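Local coordinates for probable UbiX-like flavin prenyltransferase (Escherichia coli, PDB 1SBZ), which probably makes the prenylated FMN cofactor for a phenolic acid decarboxylase, joining dimethylallyl phosphate to reduced FMN, and assembles into a dodecamer, at residues V165-L170 with L175-A180. Residues are numbered along the deposited sequence; the frame is centred on the assembly and turned at random.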
loop_
_atom_site.group_PDB
_atom_site.type_symbol
_atom_site.label_atom_id
_atom_site.label_comp_id
_atom_site.label_asym_id
_atom_site.label_seq_id
_atom_site.Cartn_x
_atom_site.Cartn_y
_atom_site.Cartn_z
ATOM N N VAL D 165 -21.856 -26.615 12.870
ATOM C CA VAL D 165 -20.578 -26.131 12.354
ATOM C C VAL D 165 -20.076 -27.086 11.280
ATOM O O VAL D 165 -19.739 -26.659 10.180
ATOM C CB VAL D 165 -19.514 -25.966 13.481
ATOM C CG1 VAL D 165 -18.138 -25.689 12.899
ATOM C CG2 VAL D 165 -19.916 -24.852 14.449
ATOM N N VAL D 166 -20.053 -28.378 11.603
ATOM C CA VAL D 166 -19.614 -29.420 10.679
ATOM C C VAL D 166 -20.392 -29.375 9.357
ATOM O O VAL D 166 -19.789 -29.408 8.287
ATOM C CB VAL D 166 -19.707 -30.831 11.316
ATOM C CG1 VAL D 166 -19.591 -31.921 10.252
ATOM C CG2 VAL D 166 -18.634 -31.012 12.388
ATOM N N ALA D 167 -21.719 -29.293 9.439
ATOM C CA ALA D 167 -22.569 -29.169 8.243
ATOM C C ALA D 167 -22.190 -27.974 7.362
ATOM O O ALA D 167 -22.146 -28.089 6.138
ATOM C CB ALA D 167 -24.039 -29.090 8.632
ATOM N N ARG D 168 -21.914 -26.840 7.999
ATOM C CA ARG D 168 -21.598 -25.602 7.291
ATOM C C ARG D 168 -20.184 -25.611 6.712
ATOM O O ARG D 168 -19.920 -24.946 5.706
ATOM C CB ARG D 168 -21.815 -24.390 8.203
ATOM C CG ARG D 168 -23.247 -24.259 8.765
ATOM C CD ARG D 168 -24.177 -23.267 8.031
ATOM N NE ARG D 168 -23.937 -23.283 6.592
ATOM C CZ ARG D 168 -23.571 -22.237 5.860
ATOM N NH1 ARG D 168 -23.436 -21.030 6.394
ATOM N NH2 ARG D 168 -23.364 -22.407 4.566
ATOM N N VAL D 169 -19.282 -26.360 7.352
ATOM C CA VAL D 169 -17.956 -26.629 6.793
ATOM C C VAL D 169 -18.088 -27.515 5.542
ATOM O O VAL D 169 -17.529 -27.190 4.492
ATOM C CB VAL D 169 -16.988 -27.262 7.839
ATOM C CG1 VAL D 169 -15.651 -27.633 7.199
ATOM C CG2 VAL D 169 -16.750 -26.308 9.004
ATOM N N LEU D 170 -18.847 -28.607 5.660
ATOM C CA LEU D 170 -19.110 -29.533 4.545
ATOM C C LEU D 170 -19.751 -28.877 3.321
ATOM O O LEU D 170 -19.442 -29.256 2.189
ATOM C CB LEU D 170 -19.981 -30.699 5.012
ATOM C CG LEU D 170 -19.334 -32.017 5.452
ATOM C CD1 LEU D 170 -17.876 -31.868 5.866
ATOM C CD2 LEU D 170 -20.164 -32.648 6.564
ATOM N N LEU D 175 -21.140 -31.026 0.037
ATOM C CA LEU D 175 -21.529 -32.246 0.733
ATOM C C LEU D 175 -22.702 -31.976 1.668
ATOM O O LEU D 175 -22.793 -30.902 2.271
ATOM C CB LEU D 175 -20.336 -32.834 1.498
ATOM C CG LEU D 175 -19.163 -33.336 0.646
ATOM C CD1 LEU D 175 -17.905 -33.514 1.485
ATOM C CD2 LEU D 175 -19.514 -34.633 -0.071
ATOM N N GLU D 176 -23.607 -32.947 1.764
ATOM C CA GLU D 176 -24.809 -32.810 2.578
ATOM C C GLU D 176 -24.720 -33.580 3.890
ATOM O O GLU D 176 -24.760 -34.811 3.903
ATOM C CB GLU D 176 -26.055 -33.251 1.802
ATOM C CG GLU D 176 -26.962 -32.111 1.351
ATOM C CD GLU D 176 -26.852 -31.805 -0.135
ATOM O OE1 GLU D 176 -27.866 -31.975 -0.849
ATOM O OE2 GLU D 176 -25.759 -31.402 -0.592
ATOM N N HIS D 177 -24.588 -32.842 4.986
ATOM C CA HIS D 177 -24.693 -33.406 6.327
ATOM C C HIS D 177 -26.174 -33.700 6.576
ATOM O O HIS D 177 -27.018 -32.803 6.443
ATOM C CB HIS D 177 -24.162 -32.405 7.350
ATOM C CG HIS D 177 -23.813 -33.003 8.678
ATOM N ND1 HIS D 177 -24.709 -33.072 9.724
ATOM C CD2 HIS D 177 -22.654 -33.531 9.140
ATOM C CE1 HIS D 177 -24.120 -33.629 10.767
ATOM N NE2 HIS D 177 -22.874 -33.918 10.440
ATOM N N PRO D 178 -26.495 -34.947 6.920
ATOM C CA PRO D 178 -27.892 -35.397 6.985
ATOM C C PRO D 178 -28.687 -34.924 8.212
ATOM O O PRO D 178 -29.853 -35.303 8.366
ATOM C CB PRO D 178 -27.768 -36.927 6.975
ATOM C CG PRO D 178 -26.415 -37.216 7.545
ATOM C CD PRO D 178 -25.546 -36.019 7.278
ATOM N N TYR D 179 -28.070 -34.107 9.067
ATOM C CA TYR D 179 -28.744 -33.565 10.252
ATOM C C TYR D 179 -28.596 -32.040 10.350
ATOM O O TYR D 179 -28.619 -31.473 11.448
ATOM C CB TYR D 179 -28.233 -34.226 11.544
ATOM C CG TYR D 179 -27.766 -35.663 11.406
ATOM C CD1 TYR D 179 -26.450 -35.950 11.047
ATOM C CD2 TYR D 179 -28.632 -36.733 11.654
ATOM C CE1 TYR D 179 -26.001 -37.257 10.921
ATOM C CE2 TYR D 179 -28.194 -38.053 11.532
ATOM C CZ TYR D 179 -26.872 -38.304 11.163
ATOM O OH TYR D 179 -26.408 -39.599 11.034
ATOM N N ALA D 180 -28.440 -31.382 9.201
ATOM C CA ALA D 180 -28.312 -29.925 9.149
ATOM C C ALA D 180 -29.646 -29.239 9.450
ATOM O O ALA D 180 -30.684 -29.615 8.903
ATOM C CB ALA D 180 -27.777 -29.484 7.793
HETATM O O HOH W 1 -23.600 -30.156 4.663
#
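The imidazole of H177 has the backbone N of A167 over one face and, on the opposite face, CD of its own neighbour P178, set toward the rim. L170 CD2 comes in at the ring edge, close to its plane, 3.7 Å from H177 CD2, and V166 CG1 approaches the same H177 CD2 obliquely at 3.6 Å. This is the end of a Rossmann-like fold with its parallel sheet in the order 3-2-1-4-5-6: the chain leaves the last helix, 158-170, and turns back along it. In H177, CG stands anti to the backbone N (chi1 -162°), which lays the ring against the helix while CB sits 3.6 Å from CB of A167. Farther along, A180 CB meets A167 CB at 3.9 Å. Helix 13-24 packs beside this seam, with L19 touching L170 and A22 touching H177. The other side of the helix turn faces partner subunits: R168 forms a salt bridge to E113 of a second subunit as well as to D171 of its own chain. At the C-terminal end of the helix, L175 N donates to L170 O at 3.3 Å, fairly straight at 160° but from well above the carbonyl plane. Between the helix and the returning loop, one water bridges the backbones, bonded to A167 O and L175 O and accepting from H177 N at 2.9 Å.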